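Local coordinates for gram-negative insecticidal protein (Chromobacterium piscinae, PDB 6FBM) that acts as an insecticidal toxin, combining a MACPF domain, probably used to form pores in membranes, with a beta-tripod domain, at residues 156-160 with 161-165. Sequence-based numbering, arbitrary orientation.
Sequences PNMPA and MELFK
Met158, just before the N-cap, lays its terminal methyl against Glu162 in the first helical turn, the two side chains crossing at about a right angle. CG of Met158 stands anti to its backbone N (chi1 173°), and the chain then folds at both chi2 and chi3, which brings CE to 3.4 Å from Glu162 CB and as close to OE1. The methyl lies over one face of the Glu162 carboxylate, with CE 3.5 Å from CD and nearer OE1 than OE2, while CB of the bent glutamate chain touches it too. OE2 makes a salt bridge to Arg166, one turn's length further along the same helix. Nearer its root, on the same helix-facing side, Met158 CG meets Leu163 CB more loosely, at 4.3 Å.

Pro159 is the N-cap, and its carbonyl O takes the first helical bond, nearly straight, from Leu163 N at 3.1 Å, with Glu162 N adding a weak one at a poor angle of 123°. Ala160 O continues the alpha-helical pattern, receiving Phe164 N at 2.8 Å. This is the junction where the loop after helix 147-154 turns into helix 160-167, within the MACPF region and at the periphery of the chain.

The same Ala160 O sits over one face of the Phe164 ring, 3.2 Å from CG, while Ala160 CB packs near the ring's CE2 at 4.2 Å. Met161 CG lies anti to the carbonyl carbon (chi1 -76°), and two further bends swing its CE to Ala160 CB. Other helices pack on the inner side of this junction: Leu163 rests on Leu153 of helix 147-154 and on Leu296 of helix 290-298, and Arg292 from the latter hydrogen-bonds Met158 O.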
loop_
_atom_site.group_PDB
_atom_site.type_symbol
_atom_site.label_atom_id
_atom_site.label_comp_id
_atom_site.label_asym_id
_atom_site.label_seq_id
_atom_site.Cartn_x
_atom_site.Cartn_y
_atom_site.Cartn_z
ATOM N N PRO A 156 -51.190 -14.869 -10.994
ATOM C CA PRO A 156 -51.866 -15.944 -10.242
ATOM C C PRO A 156 -51.493 -17.374 -10.690
ATOM O O PRO A 156 -51.712 -18.332 -9.944
ATOM C CB PRO A 156 -53.366 -15.666 -10.478
ATOM C CG PRO A 156 -53.442 -14.318 -11.119
ATOM C CD PRO A 156 -52.146 -14.140 -11.848
ATOM N N ASN A 157 -50.919 -17.494 -11.880
ATOM C CA ASN A 157 -50.453 -18.777 -12.394
ATOM C C ASN A 157 -49.028 -19.122 -11.995
ATOM O O ASN A 157 -48.547 -20.178 -12.354
ATOM C CB ASN A 157 -50.597 -18.796 -13.929
ATOM C CG ASN A 157 -52.041 -18.652 -14.384
ATOM O OD1 ASN A 157 -52.957 -19.165 -13.737
ATOM N ND2 ASN A 157 -52.247 -17.950 -15.497
ATOM N N MET A 158 -48.347 -18.226 -11.286
ATOM C CA MET A 158 -47.028 -18.520 -10.719
ATOM C C MET A 158 -47.241 -19.156 -9.356
ATOM O O MET A 158 -47.659 -18.470 -8.423
ATOM C CB MET A 158 -46.199 -17.246 -10.567
ATOM C CG MET A 158 -44.874 -17.423 -9.837
ATOM S SD MET A 158 -43.513 -17.927 -10.890
ATOM C CE MET A 158 -43.881 -19.642 -11.228
ATOM N N PRO A 159 -46.942 -20.470 -9.226
ATOM C CA PRO A 159 -47.255 -21.079 -7.925
ATOM C C PRO A 159 -46.324 -20.625 -6.791
ATOM O O PRO A 159 -45.153 -20.282 -7.031
ATOM C CB PRO A 159 -47.110 -22.588 -8.185
ATOM C CG PRO A 159 -47.073 -22.782 -9.662
ATOM C CD PRO A 159 -46.544 -21.491 -10.224
ATOM N N ALA A 160 -46.859 -20.626 -5.570
ATOM C CA ALA A 160 -46.122 -20.243 -4.364
ATOM C C ALA A 160 -44.718 -20.854 -4.238
ATOM O O ALA A 160 -43.761 -20.155 -3.902
ATOM C CB ALA A 160 -46.938 -20.590 -3.147
ATOM N N MET A 161 -44.605 -22.156 -4.511
ATOM C CA MET A 161 -43.315 -22.844 -4.382
ATOM C C MET A 161 -42.216 -22.251 -5.272
ATOM O O MET A 161 -41.072 -22.109 -4.846
ATOM C CB MET A 161 -43.451 -24.358 -4.664
ATOM C CG MET A 161 -44.072 -25.200 -3.554
ATOM S SD MET A 161 -43.531 -24.896 -1.845
ATOM C CE MET A 161 -44.853 -23.744 -1.377
ATOM N N GLU A 162 -42.567 -21.921 -6.508
ATOM C CA GLU A 162 -41.600 -21.337 -7.427
ATOM C C GLU A 162 -41.240 -19.946 -6.983
ATOM O O GLU A 162 -40.060 -19.592 -6.954
ATOM C CB GLU A 162 -42.142 -21.264 -8.853
ATOM C CG GLU A 162 -41.526 -22.271 -9.811
ATOM C CD GLU A 162 -41.028 -21.584 -11.063
ATOM O OE1 GLU A 162 -41.509 -21.902 -12.171
ATOM O OE2 GLU A 162 -40.185 -20.641 -10.940
ATOM N N LEU A 163 -42.269 -19.168 -6.664
ATOM C CA LEU A 163 -42.081 -17.817 -6.188
ATOM C C LEU A 163 -41.113 -17.844 -5.022
ATOM O O LEU A 163 -40.135 -17.104 -5.027
ATOM C CB LEU A 163 -43.407 -17.182 -5.768
ATOM C CG LEU A 163 -43.362 -15.691 -5.440
ATOM C CD1 LEU A 163 -43.103 -14.874 -6.688
ATOM C CD2 LEU A 163 -44.676 -15.272 -4.830
ATOM N N PHE A 164 -41.372 -18.730 -4.062
ATOM C CA PHE A 164 -40.519 -18.853 -2.886
ATOM C C PHE A 164 -39.104 -19.351 -3.194
ATOM O O PHE A 164 -38.156 -18.882 -2.561
ATOM C CB PHE A 164 -41.166 -19.730 -1.797
ATOM C CG PHE A 164 -42.420 -19.154 -1.176
ATOM C CD1 PHE A 164 -42.724 -17.791 -1.235
ATOM C CD2 PHE A 164 -43.292 -19.992 -0.495
ATOM C CE1 PHE A 164 -43.885 -17.293 -0.654
ATOM C CE2 PHE A 164 -44.438 -19.492 0.096
ATOM C CZ PHE A 164 -44.737 -18.145 0.017
ATOM N N LYS A 165 -38.960 -20.277 -4.137
ATOM C CA LYS A 165 -37.619 -20.696 -4.587
ATOM C C LYS A 165 -36.862 -19.534 -5.247
ATOM O O LYS A 165 -35.703 -19.269 -4.905
ATOM C CB LYS A 165 -37.702 -21.921 -5.516
ATOM C CG LYS A 165 -36.368 -22.398 -6.092
ATOM C CD LYS A 165 -36.177 -22.018 -7.552
ATOM C CE LYS A 165 -35.138 -22.940 -8.210
ATOM N NZ LYS A 165 -35.565 -24.352 -8.425
#